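Local structure of isochorismatase hydrolase (Alkaliphilus metalliredigens, 3HB7) at residues W44-E49 with Y90-E95; D52-H57 with K116-D121; D110-L115 with N144-I149. The protein probably acts as a hydrolase of the isochorismatase family. One frame throughout, in Å; residues are numbered along the deposited sequence.

Contact 1. Residues W44-E49 with Y90-E95; sequences WVRGRE and YPQEDE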
loop_
_atom_site.group_PDB
_atom_site.type_symbol
_atom_site.label_atom_id
_atom_site.label_comp_id
_atom_site.label_asym_id
_atom_site.label_seq_id
_atom_site.Cartn_x
_atom_site.Cartn_y
_atom_site.Cartn_z
ATOM N N TRP E 44 46.432 25.982 3.998
ATOM C CA TRP E 44 47.492 25.402 3.228
ATOM C C TRP E 44 47.793 26.200 2.007
ATOM O O TRP E 44 48.925 26.407 1.667
ATOM C CB TRP E 44 47.094 24.040 2.770
ATOM C CG TRP E 44 48.037 23.484 1.860
ATOM C CD1 TRP E 44 49.215 22.958 2.172
ATOM C CD2 TRP E 44 47.892 23.353 0.456
ATOM N NE1 TRP E 44 49.846 22.512 1.058
ATOM C CE2 TRP E 44 49.046 22.745 -0.019
ATOM C CE3 TRP E 44 46.899 23.698 -0.448
ATOM C CZ2 TRP E 44 49.242 22.463 -1.354
ATOM C CZ3 TRP E 44 47.095 23.428 -1.765
ATOM C CH2 TRP E 44 48.256 22.809 -2.212
ATOM N N VAL E 45 46.770 26.613 1.296
ATOM C CA VAL E 45 46.981 27.425 0.117
ATOM C C VAL E 45 47.571 28.789 0.429
ATOM O O VAL E 45 48.420 29.273 -0.281
ATOM C CB VAL E 45 45.680 27.588 -0.680
ATOM C CG1 VAL E 45 45.656 28.897 -1.397
ATOM C CG2 VAL E 45 45.549 26.481 -1.653
ATOM N N ARG E 46 47.055 29.430 1.456
ATOM C CA ARG E 46 47.503 30.746 1.833
ATOM C C ARG E 46 48.954 30.671 2.263
ATOM O O ARG E 46 49.779 31.506 1.934
ATOM C CB ARG E 46 46.634 31.243 2.967
ATOM C CG ARG E 46 45.368 31.863 2.506
ATOM C CD ARG E 46 44.229 31.548 3.411
ATOM N NE ARG E 46 43.087 32.369 3.070
ATOM C CZ ARG E 46 42.089 32.656 3.880
ATOM N NH1 ARG E 46 42.056 32.186 5.098
ATOM N NH2 ARG E 46 41.115 33.414 3.457
ATOM N N GLY E 47 49.263 29.596 2.958
ATOM C CA GLY E 47 50.605 29.298 3.387
ATOM C C GLY E 47 51.537 29.112 2.225
ATOM O O GLY E 47 52.692 29.416 2.323
ATOM N N ARG E 48 51.034 28.623 1.114
ATOM C CA ARG E 48 51.910 28.191 0.053
ATOM C C ARG E 48 52.723 29.319 -0.509
ATOM O O ARG E 48 52.212 30.359 -0.831
ATOM C CB ARG E 48 51.097 27.565 -1.079
ATOM C CG ARG E 48 51.644 26.280 -1.620
ATOM C CD ARG E 48 50.846 25.865 -2.808
ATOM N NE ARG E 48 51.652 25.252 -3.842
ATOM C CZ ARG E 48 52.095 25.902 -4.902
ATOM N NH1 ARG E 48 51.835 27.188 -5.052
ATOM N NH2 ARG E 48 52.816 25.272 -5.800
ATOM N N GLU E 49 54.010 29.099 -0.647
ATOM C CA GLU E 49 54.824 30.049 -1.344
ATOM C C GLU E 49 54.442 29.934 -2.769
ATOM O O GLU E 49 54.133 28.867 -3.226
ATOM C CB GLU E 49 56.298 29.722 -1.213
ATOM C CG GLU E 49 57.183 30.874 -1.609
ATOM C CD GLU E 49 57.988 30.595 -2.852
ATOM O OE1 GLU E 49 57.501 29.874 -3.741
ATOM O OE2 GLU E 49 59.120 31.097 -2.940
ATOM N N TYR E 90 35.990 33.340 5.456
ATOM C CA TYR E 90 36.045 34.632 4.818
ATOM C C TYR E 90 37.261 34.843 3.948
ATOM O O TYR E 90 38.327 34.357 4.225
ATOM C CB TYR E 90 35.999 35.714 5.859
ATOM C CG TYR E 90 35.191 36.876 5.460
ATOM C CD1 TYR E 90 35.780 38.037 5.039
ATOM C CD2 TYR E 90 33.834 36.818 5.499
ATOM C CE1 TYR E 90 35.037 39.082 4.677
ATOM C CE2 TYR E 90 33.092 37.859 5.145
ATOM C CZ TYR E 90 33.685 38.988 4.734
ATOM O OH TYR E 90 32.891 40.025 4.396
ATOM N N PRO E 91 37.062 35.569 2.872
ATOM C CA PRO E 91 38.099 35.804 1.894
ATOM C C PRO E 91 39.159 36.714 2.432
ATOM O O PRO E 91 38.900 37.555 3.251
ATOM C CB PRO E 91 37.357 36.527 0.783
ATOM C CG PRO E 91 35.994 36.291 1.027
ATOM C CD PRO E 91 35.824 36.216 2.463
ATOM N N GLN E 92 40.356 36.563 1.923
ATOM C CA GLN E 92 41.420 37.394 2.388
ATOM C C GLN E 92 41.888 38.361 1.350
ATOM O O GLN E 92 42.338 37.970 0.306
ATOM C CB GLN E 92 42.602 36.511 2.747
ATOM C CG GLN E 92 43.186 36.812 4.065
ATOM C CD GLN E 92 43.800 35.614 4.678
ATOM O OE1 GLN E 92 44.795 35.125 4.204
ATOM N NE2 GLN E 92 43.205 35.126 5.732
ATOM N N GLU E 93 41.807 39.641 1.626
ATOM C CA GLU E 93 42.672 40.520 0.904
ATOM C C GLU E 93 42.462 40.427 -0.569
ATOM O O GLU E 93 41.464 40.836 -1.090
ATOM C CB GLU E 93 44.121 40.166 1.202
ATOM N N ASP E 94 43.477 39.897 -1.214
ATOM C CA ASP E 94 43.585 39.760 -2.645
ATOM C C ASP E 94 42.658 38.780 -3.342
ATOM O O ASP E 94 42.467 38.865 -4.524
ATOM C CB ASP E 94 45.013 39.403 -2.991
ATOM C CG ASP E 94 45.539 40.197 -4.139
ATOM O OD1 ASP E 94 45.880 39.575 -5.148
ATOM O OD2 ASP E 94 45.619 41.430 -4.028
ATOM N N GLU E 95 42.133 37.818 -2.625
ATOM C CA GLU E 95 41.420 36.745 -3.257
ATOM C C GLU E 95 40.146 37.185 -3.968
ATOM O O GLU E 95 39.338 37.914 -3.433
ATOM C CB GLU E 95 41.143 35.679 -2.228
ATOM C CG GLU E 95 42.315 35.454 -1.356
ATOM C CD GLU E 95 42.033 34.554 -0.211
ATOM O OE1 GLU E 95 40.989 34.690 0.419
ATOM O OE2 GLU E 95 42.873 33.710 0.064
#
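A salt bridge between Arg46, in the last turn of helix 35-47, and Glu95, at the close of a type II' beta turn, joins the helix to the loop that leads into strand 96-100. The guanidinium meets the carboxylate side-on and with two nitrogens: NE of Arg46 lies 3.3 Å from OE2 of Glu95, and NH2 of Arg46 lies 3.3 Å from OE1 of the same residue. Both bonds are nearly straight, 175° at NH2, and use the syn sides of the oxygens, although the donors sit somewhat out of the carboxylate plane. NH2 also bonds to a backbone oxygen, with Arg46 NH2 to Tyr90 O at 3.0 Å, and this more bent bond, with the two to Glu95 also in the guanidinium plane, should hold the group's rotation. CG of Arg46 stands beside the backbone N (chi1 -84°), and after a bend at chi2 the chain runs out to the loop, a span that suits a long residue.

The amide of Gln92 stacks over one guanidinium face, the two planes 20° apart. Its NE2 is 3.3 Å from CZ of Arg46; against NH1 it faces another donor, so this is a flat group laid on a flat group, not a bond. The backbone bond from Glu95 N to Gln92 O, 2.9 Å, closes the turn and brings Glu95 back toward the helix. OE1 of Glu95 is shared with His57 of strand 53-60, which should help to position the carboxylate. Such a tie at the surface between a helix end and the loop before an edge strand is at home in a parallel alpha/beta sandwich.

Contact 2. Residues D52-H57 with K116-D121; sequences DIHLVH and KEEGID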
loop_
_atom_site.group_PDB
_atom_site.type_symbol
_atom_site.label_atom_id
_atom_site.label_comp_id
_atom_site.label_asym_id
_atom_site.label_seq_id
_atom_site.Cartn_x
_atom_site.Cartn_y
_atom_site.Cartn_z
ATOM N N ASP E 52 50.820 29.388 -7.541
ATOM C CA ASP E 52 50.296 28.279 -8.298
ATOM C C ASP E 52 48.807 28.045 -8.082
ATOM O O ASP E 52 48.116 27.645 -8.981
ATOM C CB ASP E 52 51.101 27.020 -8.010
ATOM C CG ASP E 52 52.401 26.995 -8.738
ATOM O OD1 ASP E 52 52.797 28.036 -9.269
ATOM O OD2 ASP E 52 53.031 25.939 -8.784
ATOM N N ILE E 53 48.342 28.287 -6.867
ATOM C CA ILE E 53 46.968 28.042 -6.516
ATOM C C ILE E 53 46.203 29.222 -5.957
ATOM O O ILE E 53 46.559 29.768 -4.949
ATOM C CB ILE E 53 46.897 26.906 -5.554
ATOM C CG1 ILE E 53 47.430 25.671 -6.259
ATOM C CG2 ILE E 53 45.497 26.711 -5.112
ATOM C CD1 ILE E 53 47.968 24.623 -5.384
ATOM N N HIS E 54 45.117 29.583 -6.630
ATOM C CA HIS E 54 44.309 30.719 -6.257
ATOM C C HIS E 54 43.049 30.307 -5.557
ATOM O O HIS E 54 42.516 29.272 -5.823
ATOM C CB HIS E 54 43.879 31.490 -7.478
ATOM C CG HIS E 54 44.997 32.090 -8.258
ATOM N ND1 HIS E 54 44.858 33.261 -8.962
ATOM C CD2 HIS E 54 46.259 31.672 -8.476
ATOM C CE1 HIS E 54 45.989 33.547 -9.567
ATOM N NE2 HIS E 54 46.856 32.598 -9.288
ATOM N N LEU E 55 42.554 31.170 -4.696
ATOM C CA LEU E 55 41.286 30.978 -4.057
ATOM C C LEU E 55 40.305 31.948 -4.671
ATOM O O LEU E 55 40.597 33.113 -4.780
ATOM C CB LEU E 55 41.398 31.297 -2.588
ATOM C CG LEU E 55 41.848 30.221 -1.630
ATOM C CD1 LEU E 55 41.407 30.570 -0.245
ATOM C CD2 LEU E 55 41.311 28.912 -2.048
ATOM N N VAL E 56 39.153 31.443 -5.089
ATOM C CA VAL E 56 38.073 32.238 -5.629
ATOM C C VAL E 56 36.836 31.977 -4.810
ATOM O O VAL E 56 36.456 30.864 -4.623
ATOM C CB VAL E 56 37.812 31.852 -7.059
ATOM C CG1 VAL E 56 36.851 32.771 -7.693
ATOM C CG2 VAL E 56 39.057 31.817 -7.811
ATOM N N HIS E 57 36.202 33.013 -4.316
ATOM C CA HIS E 57 35.028 32.831 -3.491
ATOM C C HIS E 57 33.774 33.252 -4.223
ATOM O O HIS E 57 33.678 34.344 -4.728
ATOM C CB HIS E 57 35.132 33.622 -2.199
ATOM C CG HIS E 57 36.448 33.495 -1.507
ATOM N ND1 HIS E 57 36.637 32.687 -0.414
ATOM C CD2 HIS E 57 37.636 34.088 -1.742
ATOM C CE1 HIS E 57 37.887 32.766 -0.025
ATOM N NE2 HIS E 57 38.515 33.608 -0.815
ATOM N N LYS E 116 40.845 32.916 -17.344
ATOM C CA LYS E 116 41.613 33.123 -18.540
ATOM C C LYS E 116 42.772 34.070 -18.292
ATOM O O LYS E 116 43.846 33.848 -18.760
ATOM C CB LYS E 116 40.726 33.674 -19.638
ATOM C CG LYS E 116 40.671 32.857 -20.896
ATOM C CD LYS E 116 39.242 32.784 -21.446
ATOM C CE LYS E 116 39.223 32.869 -22.962
ATOM N NZ LYS E 116 37.881 32.798 -23.572
ATOM N N GLU E 117 42.529 35.113 -17.529
ATOM C CA GLU E 117 43.515 36.117 -17.240
ATOM C C GLU E 117 44.689 35.515 -16.504
ATOM O O GLU E 117 45.810 35.841 -16.777
ATOM C CB GLU E 117 42.910 37.254 -16.421
ATOM C CG GLU E 117 42.116 38.232 -17.214
ATOM C CD GLU E 117 41.382 39.238 -16.385
ATOM O OE1 GLU E 117 41.292 40.385 -16.797
ATOM O OE2 GLU E 117 40.883 38.895 -15.323
ATOM N N GLU E 118 44.416 34.608 -15.593
ATOM C CA GLU E 118 45.431 34.038 -14.736
ATOM C C GLU E 118 46.050 32.778 -15.272
ATOM O O GLU E 118 46.767 32.121 -14.597
ATOM C CB GLU E 118 44.876 33.788 -13.357
ATOM C CG GLU E 118 44.277 34.974 -12.730
ATOM C CD GLU E 118 45.224 36.116 -12.660
ATOM O OE1 GLU E 118 46.410 35.894 -12.827
ATOM O OE2 GLU E 118 44.798 37.244 -12.434
ATOM N N GLY E 119 45.751 32.426 -16.496
ATOM C CA GLY E 119 46.341 31.258 -17.101
ATOM C C GLY E 119 46.093 29.970 -16.369
ATOM O O GLY E 119 46.914 29.083 -16.375
ATOM N N ILE E 120 44.946 29.891 -15.725
ATOM C CA ILE E 120 44.575 28.746 -14.937
ATOM C C ILE E 120 43.999 27.658 -15.774
ATOM O O ILE E 120 43.169 27.900 -16.611
ATOM C CB ILE E 120 43.583 29.149 -13.934
ATOM C CG1 ILE E 120 44.239 30.149 -13.015
ATOM C CG2 ILE E 120 43.131 27.975 -13.180
ATOM C CD1 ILE E 120 43.704 30.167 -11.699
ATOM N N ASP E 121 44.497 26.453 -15.579
ATOM C CA ASP E 121 44.020 25.326 -16.348
ATOM C C ASP E 121 43.142 24.342 -15.608
ATOM O O ASP E 121 42.606 23.449 -16.194
ATOM C CB ASP E 121 45.170 24.616 -17.071
ATOM C CG ASP E 121 46.142 23.937 -16.130
ATOM O OD1 ASP E 121 47.278 23.711 -16.539
ATOM O OD2 ASP E 121 45.795 23.620 -14.999
#
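His54 of strand 53-60 reaches out from the sheet toward Glu118 and Ile120, which lie just beyond the end of helix 111-117. Its CB sits 4.4 Å from CD1 of Ile120, and at CG the same methyl comes closer, His54 CG to Ile120 CD1 measuring 4.1 Å. That methyl stands over one face of the imidazole, 4.3 Å from the ring centroid and 14° off the normal, a CH-pi contact; a branched aliphatic residue suits the place because it puts a methyl where a polar tip would be buried. Farther round the ring, ND1 is hydrogen-bonded to the hydroxyl of Tyr114, one turn back on the helix. CE1 of His54 then meets the aliphatic part of Glu118, with CG of that residue at 3.9 Å. Glu118 bends at chi2 (-56°), which folds its carboxylate back so that OE1 also comes to 4.0 Å from His54 CE1. At the tip, NE2 makes a weak hydrogen bond to the backbone O of Asp51.

Gly119, with its positive phi, is the C' residue of a Schellman motif that ends the helix; the reversal turns the chain back and delivers Ile120 to the ring. With His54 cut back to an alanine, the Tyr114 hydroxyl would probably lose this partner and a gap is likely to open beneath the Ile120 methyl. NE2 of His54 remains 4.9 Å from OE1 of Glu118, too far for a salt bridge, so the contact holds by van der Waals and CH-pi packing, and the imidazole probably need not be charged to fill its role.

Contact 3. Residues D110-L115 with N144-I149; sequences DLDLYL and NAYKVI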
loop_
_atom_site.group_PDB
_atom_site.type_symbol
_atom_site.label_atom_id
_atom_site.label_comp_id
_atom_site.label_asym_id
_atom_site.label_seq_id
_atom_site.Cartn_x
_atom_site.Cartn_y
_atom_site.Cartn_z
ATOM N N ASP E 110 31.975 36.918 -14.550
ATOM C CA ASP E 110 33.276 37.064 -15.135
ATOM C C ASP E 110 34.267 35.994 -14.677
ATOM O O ASP E 110 35.434 36.145 -14.828
ATOM C CB ASP E 110 33.803 38.447 -14.892
ATOM C CG ASP E 110 34.240 38.654 -13.493
ATOM O OD1 ASP E 110 35.279 39.202 -13.299
ATOM O OD2 ASP E 110 33.555 38.256 -12.579
ATOM N N LEU E 111 33.770 34.897 -14.143
ATOM C CA LEU E 111 34.626 33.857 -13.635
ATOM C C LEU E 111 35.528 33.263 -14.700
ATOM O O LEU E 111 36.664 33.058 -14.450
ATOM C CB LEU E 111 33.802 32.768 -12.975
ATOM C CG LEU E 111 34.472 31.475 -12.542
ATOM C CD1 LEU E 111 35.487 31.741 -11.530
ATOM C CD2 LEU E 111 33.518 30.456 -12.003
ATOM N N ASP E 112 35.019 33.005 -15.884
ATOM C CA ASP E 112 35.827 32.504 -16.964
ATOM C C ASP E 112 36.899 33.504 -17.351
ATOM O O ASP E 112 38.014 33.127 -17.601
ATOM C CB ASP E 112 34.968 32.168 -18.165
ATOM C CG ASP E 112 35.720 31.482 -19.254
ATOM O OD1 ASP E 112 36.452 30.550 -18.988
ATOM O OD2 ASP E 112 35.571 31.860 -20.406
ATOM N N LEU E 113 36.560 34.777 -17.395
ATOM C CA LEU E 113 37.528 35.774 -17.753
ATOM C C LEU E 113 38.663 35.813 -16.757
ATOM O O LEU E 113 39.775 35.858 -17.136
ATOM C CB LEU E 113 36.907 37.157 -17.893
ATOM C CG LEU E 113 37.902 38.258 -18.235
ATOM C CD1 LEU E 113 38.479 38.103 -19.584
ATOM C CD2 LEU E 113 37.293 39.577 -18.095
ATOM N N TYR E 114 38.368 35.749 -15.480
ATOM C CA TYR E 114 39.396 35.748 -14.489
ATOM C C TYR E 114 40.296 34.546 -14.639
ATOM O O TYR E 114 41.483 34.663 -14.534
ATOM C CB TYR E 114 38.785 35.752 -13.114
ATOM C CG TYR E 114 39.757 35.543 -11.999
ATOM C CD1 TYR E 114 40.321 36.609 -11.345
ATOM C CD2 TYR E 114 40.086 34.289 -11.582
ATOM C CE1 TYR E 114 41.193 36.428 -10.331
ATOM C CE2 TYR E 114 40.954 34.097 -10.569
ATOM C CZ TYR E 114 41.514 35.168 -9.938
ATOM O OH TYR E 114 42.394 34.982 -8.912
ATOM N N LEU E 115 39.721 33.394 -14.895
ATOM C CA LEU E 115 40.479 32.204 -15.075
ATOM C C LEU E 115 41.359 32.339 -16.283
ATOM O O LEU E 115 42.467 31.911 -16.269
ATOM C CB LEU E 115 39.558 31.024 -15.257
ATOM C CG LEU E 115 39.065 30.223 -14.061
ATOM C CD1 LEU E 115 39.214 30.911 -12.796
ATOM C CD2 LEU E 115 37.659 29.816 -14.248
ATOM N N ASN E 144 34.036 24.889 -20.684
ATOM C CA ASN E 144 35.037 25.848 -21.064
ATOM C C ASN E 144 36.430 25.254 -21.167
ATOM O O ASN E 144 37.386 25.954 -21.173
ATOM C CB ASN E 144 35.029 27.039 -20.133
ATOM C CG ASN E 144 33.896 27.981 -20.412
ATOM O OD1 ASN E 144 33.770 28.495 -21.500
ATOM N ND2 ASN E 144 33.061 28.202 -19.433
ATOM N N ALA E 145 36.514 23.947 -21.210
ATOM C CA ALA E 145 37.750 23.234 -21.438
ATOM C C ALA E 145 38.719 23.226 -20.274
ATOM O O ALA E 145 39.836 22.837 -20.425
ATOM C CB ALA E 145 38.414 23.725 -22.659
ATOM N N TYR E 146 38.285 23.664 -19.116
ATOM C CA TYR E 146 39.076 23.564 -17.931
ATOM C C TYR E 146 39.101 22.130 -17.487
ATOM O O TYR E 146 38.247 21.363 -17.851
ATOM C CB TYR E 146 38.503 24.436 -16.837
ATOM C CG TYR E 146 38.539 25.879 -17.178
ATOM C CD1 TYR E 146 39.711 26.481 -17.520
ATOM C CD2 TYR E 146 37.413 26.634 -17.198
ATOM C CE1 TYR E 146 39.753 27.782 -17.856
ATOM C CE2 TYR E 146 37.457 27.928 -17.523
ATOM C CZ TYR E 146 38.628 28.495 -17.855
ATOM O OH TYR E 146 38.697 29.788 -18.200
ATOM N N LYS E 147 40.087 21.784 -16.683
ATOM C CA LYS E 147 40.181 20.494 -16.063
ATOM C C LYS E 147 39.542 20.661 -14.735
ATOM O O LYS E 147 39.728 21.659 -14.123
ATOM C CB LYS E 147 41.631 20.111 -15.874
ATOM C CG LYS E 147 42.186 19.340 -17.011
ATOM C CD LYS E 147 43.611 19.678 -17.227
ATOM C CE LYS E 147 44.483 18.904 -16.299
ATOM N NZ LYS E 147 45.817 18.688 -16.865
ATOM N N VAL E 148 38.776 19.681 -14.299
ATOM C CA VAL E 148 37.978 19.811 -13.099
ATOM C C VAL E 148 38.275 18.786 -12.038
ATOM O O VAL E 148 38.316 17.630 -12.301
ATOM C CB VAL E 148 36.483 19.728 -13.434
ATOM C CG1 VAL E 148 35.664 20.129 -12.288
ATOM C CG2 VAL E 148 36.163 20.558 -14.617
ATOM N N ILE E 149 38.445 19.244 -10.820
ATOM C CA ILE E 149 38.639 18.379 -9.696
ATOM C C ILE E 149 37.568 18.654 -8.676
ATOM O O ILE E 149 37.249 19.775 -8.414
ATOM C CB ILE E 149 40.029 18.579 -9.072
ATOM C CG1 ILE E 149 41.073 17.869 -9.886
ATOM C CG2 ILE E 149 40.120 18.005 -7.731
ATOM C CD1 ILE E 149 42.404 18.404 -9.675
#
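Helix 111-117 passes the turn that leads into strand 147-151 with its backbone well separated from it, the CA atoms of Asp112 and Asn144 being 7.9 Å apart and those of Leu115 and Tyr146 farther still, so side chains must bridge the interval. Tyr146 does most of this. Its hydroxyl donates a hydrogen bond to OD1 of Asp112; the modelled separation of Tyr146 OH and Asp112 OD1, 2.5 Å, is very short, and its exact value is doubtful. OD1 comes in at the ring's edge, near its plane, while the carboxylate itself is turned 68° from the ring. Asp112 presents this oxygen because CG is anti to the backbone N (chi1 -173°), which swings the carboxylate off the helix toward the turn.

The amide of Asn144 lies stacked on that carboxylate, planes 17° apart, with Asn144 CG 3.9 Å from Asp112 OD1. It is a contact of flat groups; ND2 of Asn144 has its own weak hydrogen bond, to the backbone O of Asp140 in helix 133-143. Leu115 packs obliquely on the far end of the tyrosine, CB of Leu115 being 3.7 Å from CZ of Tyr146 and CD2 of the leucine 3.8 Å from CE2. Tyrosine suits the site, having an apolar ring for the leucine and a hydroxyl for the aspartate. Ala145, at positive phi, is the C' residue of the Schellman motif that ends helix 133-143, so the chain turns at once into Tyr146 and the strand. Here one helix braces the return turn of a beta-alpha-beta crossover (122-126, 133-143, 147-151), as expected in a Rossmann-like parallel alpha/beta fold.

Strand 53-60 links contact 1 to contact 2, whose centres are 12 Å apart: His57 NE2 is 3.0 Å from Glu95 OE1, a probable hydrogen bond, and Val45 packs on Ile53. Along that strand, Ile53 and Leu55 pack on helix 35-47, while His54 turns to helix 111-117, so contacts 1 and 2 lie on opposite faces of the sheet. Contacts 2 and 3, centres 8 Å apart, share helix 111-117, and Asp121 O lies 3.1 Å from Lys147 N where neighbouring strands begin. Contacts 1 and 3 do not touch, their centres being 19 Å apart. A bound sodium ion is about 12 Å from the side chain of Asn144 in contact 3.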